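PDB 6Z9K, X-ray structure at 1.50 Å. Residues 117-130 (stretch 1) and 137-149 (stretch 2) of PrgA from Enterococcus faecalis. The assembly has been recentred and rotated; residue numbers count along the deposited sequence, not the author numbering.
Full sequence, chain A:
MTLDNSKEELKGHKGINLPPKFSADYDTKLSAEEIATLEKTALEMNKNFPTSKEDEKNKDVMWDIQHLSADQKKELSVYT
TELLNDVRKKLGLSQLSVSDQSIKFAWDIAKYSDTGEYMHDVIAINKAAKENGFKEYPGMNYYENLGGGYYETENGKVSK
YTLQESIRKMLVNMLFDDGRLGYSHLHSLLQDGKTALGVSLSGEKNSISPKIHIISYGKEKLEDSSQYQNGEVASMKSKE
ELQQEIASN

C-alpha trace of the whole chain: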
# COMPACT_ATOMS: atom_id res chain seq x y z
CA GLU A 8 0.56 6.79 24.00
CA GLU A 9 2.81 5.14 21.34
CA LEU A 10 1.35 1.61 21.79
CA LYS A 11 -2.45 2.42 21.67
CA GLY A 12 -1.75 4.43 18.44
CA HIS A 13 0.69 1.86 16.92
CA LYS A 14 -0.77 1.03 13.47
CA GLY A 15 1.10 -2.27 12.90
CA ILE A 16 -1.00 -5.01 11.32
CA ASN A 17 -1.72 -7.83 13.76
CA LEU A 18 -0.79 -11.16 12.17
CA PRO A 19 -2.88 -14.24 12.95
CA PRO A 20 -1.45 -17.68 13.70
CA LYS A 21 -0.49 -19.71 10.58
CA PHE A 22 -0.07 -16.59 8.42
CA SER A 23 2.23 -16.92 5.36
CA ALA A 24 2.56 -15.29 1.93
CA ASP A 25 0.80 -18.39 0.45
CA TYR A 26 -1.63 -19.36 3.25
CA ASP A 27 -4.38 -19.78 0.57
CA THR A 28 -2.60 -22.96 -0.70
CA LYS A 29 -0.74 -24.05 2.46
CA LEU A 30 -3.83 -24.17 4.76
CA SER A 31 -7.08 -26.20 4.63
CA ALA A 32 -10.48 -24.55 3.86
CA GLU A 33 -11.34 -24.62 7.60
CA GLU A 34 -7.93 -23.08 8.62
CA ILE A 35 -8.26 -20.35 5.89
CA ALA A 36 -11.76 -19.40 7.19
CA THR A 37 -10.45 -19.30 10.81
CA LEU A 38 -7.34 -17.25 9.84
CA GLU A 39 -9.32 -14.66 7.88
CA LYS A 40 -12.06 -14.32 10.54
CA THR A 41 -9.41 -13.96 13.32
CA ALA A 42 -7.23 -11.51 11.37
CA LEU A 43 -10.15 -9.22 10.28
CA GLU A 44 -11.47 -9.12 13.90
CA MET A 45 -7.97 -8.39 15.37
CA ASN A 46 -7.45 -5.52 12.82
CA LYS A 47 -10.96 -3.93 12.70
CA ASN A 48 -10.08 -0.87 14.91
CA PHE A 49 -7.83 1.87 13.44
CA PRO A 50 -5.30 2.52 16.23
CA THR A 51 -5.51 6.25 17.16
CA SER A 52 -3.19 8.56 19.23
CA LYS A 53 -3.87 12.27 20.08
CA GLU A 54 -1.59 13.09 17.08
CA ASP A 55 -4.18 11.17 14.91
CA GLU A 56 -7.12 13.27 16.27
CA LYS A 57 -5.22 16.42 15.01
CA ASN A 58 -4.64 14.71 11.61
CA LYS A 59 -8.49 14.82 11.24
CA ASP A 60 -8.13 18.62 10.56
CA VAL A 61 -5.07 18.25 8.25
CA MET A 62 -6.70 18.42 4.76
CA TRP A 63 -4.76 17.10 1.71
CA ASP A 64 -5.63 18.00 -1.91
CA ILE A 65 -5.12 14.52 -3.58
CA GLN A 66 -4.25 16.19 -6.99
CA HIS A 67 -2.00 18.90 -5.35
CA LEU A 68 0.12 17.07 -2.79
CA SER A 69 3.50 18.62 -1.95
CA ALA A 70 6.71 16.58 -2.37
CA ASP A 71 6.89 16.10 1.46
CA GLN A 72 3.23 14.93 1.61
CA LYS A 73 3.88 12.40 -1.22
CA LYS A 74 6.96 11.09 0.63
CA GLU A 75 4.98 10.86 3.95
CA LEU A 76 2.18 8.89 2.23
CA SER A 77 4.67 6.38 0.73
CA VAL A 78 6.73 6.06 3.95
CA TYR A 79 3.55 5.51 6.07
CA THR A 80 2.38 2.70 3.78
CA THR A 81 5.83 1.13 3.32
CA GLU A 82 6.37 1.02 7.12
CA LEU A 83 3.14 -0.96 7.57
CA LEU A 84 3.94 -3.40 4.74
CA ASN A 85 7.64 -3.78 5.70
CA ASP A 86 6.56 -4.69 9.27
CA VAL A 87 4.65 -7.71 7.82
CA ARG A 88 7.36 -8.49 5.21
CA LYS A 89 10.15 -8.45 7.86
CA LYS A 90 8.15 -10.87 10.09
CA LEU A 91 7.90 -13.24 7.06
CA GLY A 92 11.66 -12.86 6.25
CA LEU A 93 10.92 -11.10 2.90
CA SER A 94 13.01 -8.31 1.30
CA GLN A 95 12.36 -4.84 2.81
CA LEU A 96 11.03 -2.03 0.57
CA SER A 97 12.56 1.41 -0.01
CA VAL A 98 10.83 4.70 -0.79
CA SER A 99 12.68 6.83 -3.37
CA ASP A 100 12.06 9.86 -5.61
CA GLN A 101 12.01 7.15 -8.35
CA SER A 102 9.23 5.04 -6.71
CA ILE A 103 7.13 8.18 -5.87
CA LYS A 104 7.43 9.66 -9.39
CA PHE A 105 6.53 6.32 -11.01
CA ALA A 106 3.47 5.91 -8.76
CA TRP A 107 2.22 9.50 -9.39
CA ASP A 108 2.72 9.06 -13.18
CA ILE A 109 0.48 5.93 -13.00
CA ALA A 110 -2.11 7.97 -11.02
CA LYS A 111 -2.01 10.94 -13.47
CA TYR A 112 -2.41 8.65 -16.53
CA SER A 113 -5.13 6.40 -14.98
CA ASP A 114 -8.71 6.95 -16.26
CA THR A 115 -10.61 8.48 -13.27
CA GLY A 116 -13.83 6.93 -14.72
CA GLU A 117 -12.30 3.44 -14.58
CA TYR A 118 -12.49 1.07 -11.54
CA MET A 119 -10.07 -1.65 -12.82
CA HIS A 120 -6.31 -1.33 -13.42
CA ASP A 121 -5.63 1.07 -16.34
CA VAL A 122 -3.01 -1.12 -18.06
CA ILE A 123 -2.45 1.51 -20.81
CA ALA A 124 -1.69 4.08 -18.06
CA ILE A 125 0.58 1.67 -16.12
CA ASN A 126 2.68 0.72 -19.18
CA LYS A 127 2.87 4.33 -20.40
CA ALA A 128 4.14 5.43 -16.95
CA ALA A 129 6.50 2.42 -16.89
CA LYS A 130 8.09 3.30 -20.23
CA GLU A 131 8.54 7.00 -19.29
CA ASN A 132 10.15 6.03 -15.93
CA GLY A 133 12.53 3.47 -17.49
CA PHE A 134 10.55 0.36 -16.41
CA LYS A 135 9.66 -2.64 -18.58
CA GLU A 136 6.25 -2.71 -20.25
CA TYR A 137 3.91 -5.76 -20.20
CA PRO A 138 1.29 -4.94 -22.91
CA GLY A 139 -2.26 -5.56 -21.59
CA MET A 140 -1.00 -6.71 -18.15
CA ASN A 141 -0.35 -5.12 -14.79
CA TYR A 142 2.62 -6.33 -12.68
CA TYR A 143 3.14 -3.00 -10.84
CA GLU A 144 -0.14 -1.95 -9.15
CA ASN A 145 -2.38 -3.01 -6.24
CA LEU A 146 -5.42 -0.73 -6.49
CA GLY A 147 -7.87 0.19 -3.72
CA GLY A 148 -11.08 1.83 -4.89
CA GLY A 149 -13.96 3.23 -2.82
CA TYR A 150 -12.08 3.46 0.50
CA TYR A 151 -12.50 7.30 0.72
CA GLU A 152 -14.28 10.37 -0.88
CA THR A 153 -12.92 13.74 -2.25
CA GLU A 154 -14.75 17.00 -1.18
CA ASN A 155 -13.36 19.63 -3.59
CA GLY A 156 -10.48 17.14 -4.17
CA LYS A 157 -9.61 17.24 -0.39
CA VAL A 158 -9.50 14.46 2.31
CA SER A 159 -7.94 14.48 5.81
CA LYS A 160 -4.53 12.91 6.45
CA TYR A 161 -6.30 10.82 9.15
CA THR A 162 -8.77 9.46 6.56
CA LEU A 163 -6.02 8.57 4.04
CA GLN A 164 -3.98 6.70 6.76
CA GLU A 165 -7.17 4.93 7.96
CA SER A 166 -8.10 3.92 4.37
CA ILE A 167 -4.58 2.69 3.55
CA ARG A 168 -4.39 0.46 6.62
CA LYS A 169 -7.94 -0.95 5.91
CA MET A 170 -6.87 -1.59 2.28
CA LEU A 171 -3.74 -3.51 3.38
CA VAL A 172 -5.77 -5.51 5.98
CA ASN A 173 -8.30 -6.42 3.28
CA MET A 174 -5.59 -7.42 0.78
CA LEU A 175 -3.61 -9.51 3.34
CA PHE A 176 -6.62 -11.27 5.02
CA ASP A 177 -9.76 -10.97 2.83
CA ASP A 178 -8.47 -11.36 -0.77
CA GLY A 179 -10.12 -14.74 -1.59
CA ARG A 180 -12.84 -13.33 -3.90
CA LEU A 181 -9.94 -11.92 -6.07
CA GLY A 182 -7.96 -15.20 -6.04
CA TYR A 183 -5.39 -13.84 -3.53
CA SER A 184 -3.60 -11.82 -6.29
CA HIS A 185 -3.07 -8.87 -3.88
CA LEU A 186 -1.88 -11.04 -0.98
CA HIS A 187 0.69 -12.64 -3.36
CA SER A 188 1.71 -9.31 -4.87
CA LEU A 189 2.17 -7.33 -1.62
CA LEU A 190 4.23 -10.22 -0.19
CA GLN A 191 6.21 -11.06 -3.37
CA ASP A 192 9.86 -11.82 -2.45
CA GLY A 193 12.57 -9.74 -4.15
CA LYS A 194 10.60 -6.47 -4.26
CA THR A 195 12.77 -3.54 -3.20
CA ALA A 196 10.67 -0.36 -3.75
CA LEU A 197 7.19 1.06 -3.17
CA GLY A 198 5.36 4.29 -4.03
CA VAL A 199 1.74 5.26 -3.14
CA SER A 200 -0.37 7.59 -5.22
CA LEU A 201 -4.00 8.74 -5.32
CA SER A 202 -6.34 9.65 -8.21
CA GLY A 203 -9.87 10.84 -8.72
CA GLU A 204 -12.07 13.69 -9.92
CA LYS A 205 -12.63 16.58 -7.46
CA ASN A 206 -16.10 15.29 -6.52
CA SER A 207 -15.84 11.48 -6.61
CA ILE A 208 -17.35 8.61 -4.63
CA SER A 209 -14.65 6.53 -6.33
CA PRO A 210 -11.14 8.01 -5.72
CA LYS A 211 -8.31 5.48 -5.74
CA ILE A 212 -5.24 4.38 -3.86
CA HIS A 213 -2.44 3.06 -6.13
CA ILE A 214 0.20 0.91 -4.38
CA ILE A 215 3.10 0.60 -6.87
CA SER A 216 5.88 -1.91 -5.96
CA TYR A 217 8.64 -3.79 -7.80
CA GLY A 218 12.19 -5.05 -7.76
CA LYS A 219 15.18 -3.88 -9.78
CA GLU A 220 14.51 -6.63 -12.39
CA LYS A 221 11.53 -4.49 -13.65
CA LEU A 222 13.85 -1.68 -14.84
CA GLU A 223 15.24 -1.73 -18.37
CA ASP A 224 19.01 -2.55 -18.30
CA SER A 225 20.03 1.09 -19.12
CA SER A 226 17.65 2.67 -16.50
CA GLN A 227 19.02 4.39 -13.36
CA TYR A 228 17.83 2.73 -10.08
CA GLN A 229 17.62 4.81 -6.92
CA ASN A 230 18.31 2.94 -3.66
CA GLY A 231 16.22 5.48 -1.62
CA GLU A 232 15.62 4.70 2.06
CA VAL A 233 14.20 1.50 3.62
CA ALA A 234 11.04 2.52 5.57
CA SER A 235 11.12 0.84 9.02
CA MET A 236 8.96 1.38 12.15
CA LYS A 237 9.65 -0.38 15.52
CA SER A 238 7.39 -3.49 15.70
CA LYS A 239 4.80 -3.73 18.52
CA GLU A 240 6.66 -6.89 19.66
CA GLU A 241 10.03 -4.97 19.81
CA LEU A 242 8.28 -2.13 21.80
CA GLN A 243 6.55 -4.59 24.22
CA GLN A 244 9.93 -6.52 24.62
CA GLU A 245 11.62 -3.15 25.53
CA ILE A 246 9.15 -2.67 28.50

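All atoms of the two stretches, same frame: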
# COMPACT_ATOMS: atom_id res chain seq x y z
N GLU A 117 -12.56 4.89 -14.47
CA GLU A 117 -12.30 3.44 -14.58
C GLU A 117 -12.05 2.85 -13.19
O GLU A 117 -11.24 3.42 -12.42
CB GLU A 117 -11.09 3.22 -15.50
CG GLU A 117 -10.64 1.78 -15.52
CD GLU A 117 -11.75 0.92 -16.11
OE1 GLU A 117 -12.18 1.26 -17.21
OE2 GLU A 117 -12.21 -0.04 -15.45
N TYR A 118 -12.65 1.71 -12.87
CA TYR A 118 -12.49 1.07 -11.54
C TYR A 118 -11.33 0.08 -11.63
O TYR A 118 -10.69 -0.09 -10.64
CB TYR A 118 -13.76 0.35 -11.10
CG TYR A 118 -13.75 -0.28 -9.73
CD1 TYR A 118 -13.62 0.49 -8.56
CD2 TYR A 118 -14.00 -1.64 -9.59
CE1 TYR A 118 -13.71 -0.07 -7.30
CE2 TYR A 118 -14.05 -2.23 -8.33
CZ TYR A 118 -13.90 -1.44 -7.20
OH TYR A 118 -13.96 -1.99 -5.96
N MET A 119 -11.12 -0.60 -12.74
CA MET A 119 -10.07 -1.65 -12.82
C MET A 119 -8.72 -0.99 -13.09
O MET A 119 -8.65 0.22 -13.35
CB MET A 119 -10.41 -2.60 -13.96
CG MET A 119 -11.73 -3.25 -13.79
SD MET A 119 -12.07 -4.28 -15.23
CE MET A 119 -12.22 -3.09 -16.56
N HIS A 120 -7.65 -1.77 -12.98
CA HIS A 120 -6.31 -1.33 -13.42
C HIS A 120 -6.42 -0.71 -14.81
O HIS A 120 -7.00 -1.32 -15.71
CB HIS A 120 -5.32 -2.48 -13.48
CG HIS A 120 -5.15 -3.18 -12.18
ND1 HIS A 120 -4.65 -2.57 -11.06
CD2 HIS A 120 -5.50 -4.43 -11.80
CE1 HIS A 120 -4.57 -3.47 -10.06
NE2 HIS A 120 -5.10 -4.61 -10.50
N ASP A 121 -5.75 0.43 -15.01
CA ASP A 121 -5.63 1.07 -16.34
C ASP A 121 -4.28 0.61 -16.91
O ASP A 121 -3.26 1.21 -16.60
CB ASP A 121 -5.75 2.58 -16.21
CG ASP A 121 -5.75 3.29 -17.57
OD1 ASP A 121 -5.27 2.68 -18.58
OD2 ASP A 121 -6.24 4.44 -17.62
N VAL A 122 -4.28 -0.50 -17.60
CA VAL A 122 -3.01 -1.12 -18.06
C VAL A 122 -2.34 -0.20 -19.06
O VAL A 122 -1.16 -0.19 -19.11
CB VAL A 122 -3.19 -2.55 -18.62
CG1 VAL A 122 -3.70 -3.48 -17.52
CG2 VAL A 122 -4.09 -2.66 -19.80
N ILE A 123 -3.07 0.56 -19.85
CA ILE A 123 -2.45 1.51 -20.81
C ILE A 123 -1.70 2.57 -20.00
O ILE A 123 -0.55 2.89 -20.32
CB ILE A 123 -3.50 2.17 -21.70
CG1 ILE A 123 -4.04 1.12 -22.66
CG2 ILE A 123 -2.90 3.37 -22.41
CD1 ILE A 123 -5.14 1.58 -23.48
N ALA A 124 -2.30 3.08 -18.95
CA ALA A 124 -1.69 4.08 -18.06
C ALA A 124 -0.44 3.49 -17.38
O ALA A 124 0.61 4.17 -17.27
CB ALA A 124 -2.64 4.51 -16.99
N ILE A 125 -0.54 2.26 -16.87
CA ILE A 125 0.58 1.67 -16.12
C ILE A 125 1.78 1.50 -17.04
O ILE A 125 2.90 1.86 -16.65
CB ILE A 125 0.10 0.35 -15.48
CG1 ILE A 125 -0.96 0.62 -14.40
CG2 ILE A 125 1.27 -0.42 -14.91
CD1 ILE A 125 -1.78 -0.62 -14.01
N ASN A 126 1.57 0.94 -18.23
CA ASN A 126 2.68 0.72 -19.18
C ASN A 126 3.22 2.04 -19.74
O ASN A 126 4.44 2.13 -19.94
CB ASN A 126 2.24 -0.23 -20.26
CG ASN A 126 2.14 -1.63 -19.72
OD1 ASN A 126 3.10 -2.11 -19.13
ND2 ASN A 126 1.00 -2.31 -19.90
N LYS A 127 2.37 3.03 -19.92
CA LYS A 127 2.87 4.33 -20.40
C LYS A 127 3.78 4.94 -19.33
O LYS A 127 4.88 5.46 -19.64
CB LYS A 127 1.72 5.28 -20.71
CG LYS A 127 2.10 6.63 -21.28
CD LYS A 127 0.88 7.52 -21.51
CE LYS A 127 1.15 8.65 -22.47
NZ LYS A 127 2.06 9.70 -21.93
N ALA A 128 3.34 4.95 -18.10
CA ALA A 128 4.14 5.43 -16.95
C ALA A 128 5.43 4.60 -16.86
O ALA A 128 6.49 5.15 -16.60
CB ALA A 128 3.34 5.36 -15.67
N ALA A 129 5.32 3.29 -17.01
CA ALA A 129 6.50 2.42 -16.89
C ALA A 129 7.52 2.86 -17.93
O ALA A 129 8.69 3.15 -17.58
CB ALA A 129 6.09 0.99 -17.05
N LYS A 130 7.11 2.99 -19.17
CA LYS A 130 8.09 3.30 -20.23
C LYS A 130 8.77 4.65 -19.93
O LYS A 130 10.01 4.78 -20.02
CB LYS A 130 7.39 3.35 -21.57
CG LYS A 130 8.35 3.76 -22.69
CD LYS A 130 7.68 4.05 -23.98
CE LYS A 130 8.68 4.63 -24.98
NZ LYS A 130 9.24 3.59 -25.87
N TYR A 137 4.56 -4.43 -20.06
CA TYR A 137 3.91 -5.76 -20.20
C TYR A 137 2.57 -5.48 -20.86
O TYR A 137 1.60 -5.27 -20.17
CB TYR A 137 3.79 -6.41 -18.84
CG TYR A 137 5.12 -6.57 -18.14
CD1 TYR A 137 5.64 -5.55 -17.37
CD2 TYR A 137 5.89 -7.70 -18.33
CE1 TYR A 137 6.89 -5.64 -16.77
CE2 TYR A 137 7.12 -7.84 -17.69
CZ TYR A 137 7.64 -6.80 -16.94
OH TYR A 137 8.87 -7.00 -16.36
N PRO A 138 2.51 -5.38 -22.19
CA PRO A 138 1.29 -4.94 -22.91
C PRO A 138 0.05 -5.72 -22.46
O PRO A 138 0.10 -6.93 -22.39
CB PRO A 138 1.68 -5.26 -24.35
CG PRO A 138 3.17 -4.96 -24.37
CD PRO A 138 3.64 -5.63 -23.09
N GLY A 139 -0.97 -4.99 -22.01
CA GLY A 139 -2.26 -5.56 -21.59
C GLY A 139 -2.29 -6.10 -20.17
O GLY A 139 -3.38 -6.54 -19.75
N MET A 140 -1.15 -6.09 -19.47
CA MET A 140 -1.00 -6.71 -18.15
C MET A 140 -0.61 -5.63 -17.16
O MET A 140 -0.10 -4.54 -17.54
CB MET A 140 0.09 -7.80 -18.15
CG MET A 140 0.01 -8.73 -19.31
SD MET A 140 -1.45 -9.75 -19.20
CE MET A 140 -1.07 -10.80 -17.80
N ASN A 141 -0.75 -5.98 -15.92
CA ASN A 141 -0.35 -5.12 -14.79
C ASN A 141 0.50 -5.96 -13.83
O ASN A 141 -0.05 -6.79 -13.13
CB ASN A 141 -1.58 -4.61 -14.06
CG ASN A 141 -1.24 -4.19 -12.67
OD1 ASN A 141 -0.24 -3.50 -12.46
ND2 ASN A 141 -2.07 -4.61 -11.72
N TYR A 142 1.80 -5.72 -13.75
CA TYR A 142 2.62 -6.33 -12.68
C TYR A 142 3.21 -5.25 -11.78
O TYR A 142 4.19 -5.55 -11.12
CB TYR A 142 3.80 -7.14 -13.21
CG TYR A 142 3.37 -8.23 -14.15
CD1 TYR A 142 2.25 -9.01 -13.87
CD2 TYR A 142 4.10 -8.47 -15.29
CE1 TYR A 142 1.83 -10.00 -14.76
CE2 TYR A 142 3.74 -9.51 -16.14
CZ TYR A 142 2.58 -10.23 -15.90
OH TYR A 142 2.19 -11.22 -16.78
N TYR A 143 2.59 -4.08 -11.67
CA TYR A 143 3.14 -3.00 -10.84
C TYR A 143 2.18 -2.54 -9.74
O TYR A 143 2.66 -2.03 -8.75
CB TYR A 143 3.46 -1.80 -11.74
CG TYR A 143 4.65 -2.01 -12.63
CD1 TYR A 143 5.92 -2.09 -12.12
CD2 TYR A 143 4.49 -2.15 -14.02
CE1 TYR A 143 7.02 -2.29 -12.93
CE2 TYR A 143 5.58 -2.32 -14.84
CZ TYR A 143 6.86 -2.38 -14.30
OH TYR A 143 7.95 -2.55 -15.10
N GLU A 144 0.86 -2.64 -9.98
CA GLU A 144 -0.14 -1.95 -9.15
C GLU A 144 -1.04 -2.89 -8.35
O GLU A 144 -1.58 -3.87 -8.89
CB GLU A 144 -0.98 -1.06 -10.09
CG GLU A 144 -2.14 -0.37 -9.40
CD GLU A 144 -2.90 0.53 -10.36
OE1 GLU A 144 -3.81 0.04 -11.02
OE2 GLU A 144 -2.46 1.69 -10.46
N ASN A 145 -1.25 -2.54 -7.08
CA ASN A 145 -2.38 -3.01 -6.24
C ASN A 145 -3.27 -1.79 -6.02
O ASN A 145 -2.81 -0.79 -5.51
CB ASN A 145 -1.85 -3.67 -4.97
CG ASN A 145 -1.19 -4.99 -5.27
OD1 ASN A 145 -1.87 -5.99 -5.52
ND2 ASN A 145 0.15 -5.02 -5.25
N LEU A 146 -4.52 -1.89 -6.43
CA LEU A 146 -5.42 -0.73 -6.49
C LEU A 146 -6.54 -0.89 -5.46
O LEU A 146 -7.18 -1.92 -5.44
CB LEU A 146 -5.97 -0.66 -7.92
CG LEU A 146 -6.85 0.49 -8.32
CD1 LEU A 146 -6.12 1.82 -8.20
CD2 LEU A 146 -7.34 0.26 -9.74
N GLY A 147 -6.74 0.12 -4.66
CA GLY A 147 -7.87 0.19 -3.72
C GLY A 147 -8.86 1.23 -4.13
O GLY A 147 -8.52 2.38 -4.10
N GLY A 148 -10.08 0.85 -4.48
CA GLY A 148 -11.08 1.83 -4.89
C GLY A 148 -12.24 1.85 -3.92
O GLY A 148 -12.43 0.83 -3.36
N GLY A 149 -12.73 3.04 -3.61
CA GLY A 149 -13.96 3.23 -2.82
C GLY A 149 -13.69 3.17 -1.33
O GLY A 149 -14.65 2.91 -0.56
O HOH W 1 -4.61 2.09 -12.85
O HOH W 2 2.28 -3.60 -16.60
O HOH W 3 -1.46 -2.14 -22.03

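The first stretch runs as loop through Asp-121 and then enters a helix from Val-122 onward; the second makes a type II turn from Tyr-137 to Met-140 and continues into a strand, 144-148. The two run antiparallel in register: Asn-126 lies across from Tyr-137, Val-122 from Gly-139 (CA to CA 5.7 Å), His-120 from Leu-146 and Tyr-118 from Gly-148. Loop therefore meets strand at one end and helix meets turn at the other, burying 674 Å² in all.

The polar rule at the helix end is a side chain reading backbone. Asn-126, chi1 m, accepts from the turn through OD1, 2.9 Å from Tyr-137 N and nearly linear, and donates through ND2 to Tyr-137 O at 3.0 Å. A weak bond from Asn-126 ND2 to Met-140 O, at 3.4 Å, adds to this. One amide thus holds both the N and O of Tyr-137, while that same carbonyl closes the turn by accepting from Met-140 N at 3.0 Å. Gly-139 takes the positive phi (82°) typical of the third position in such a turn.

At the strand end the bond is between side chains. His-120 ND1 donates to Glu-144 OE1 at 2.7 Å, with the carboxylate oxygen at the ring edge, where the nitrogen's hydrogen points. Asn-141 lies over one face of this ring, its ND2 3.2 Å from His-120 CE1. Its own position is fixed within its stretch: Asn-141 OD1 accepts from Tyr-143 N (3.0 Å) and Glu-144 N (2.8 Å), and Asn-141 ND2 donates to Glu-144 O (3.0 Å). The helix start is secured separately by Asp-121, whose OD1 caps Ala-124 N at 3.0 Å.

Water extends these polar links. Water 1 accepts from Asp-121 N and donates to Glu-144 OE1; water 2 donates to both Asn-126 OD1 and Met-140 O; water 3 accepts from Asn-126 ND2 and Gly-139 N.

Apolar packing fills in between. Successive helical turns present Ile-125 and Ala-129 to one ring, with Ile-125 CG2 3.8 Å from Tyr-143 CD2 and Ala-129 CB 4.0 Å from Tyr-143 CE2. Val-122 rests on turn backbone, its CG1 3.8 Å from Gly-139 O. Leu-146 reaches the loop, its CD2 3.5 Å from Tyr-118 O. Beyond it, Tyr-118 CE1 approaches Gly-148 CA to 4.0 Å; an ideal CB on Gly-148 would sit 2.8 Å from Tyr-118 CE1, a clash, so the ring's placement depends on glycine there.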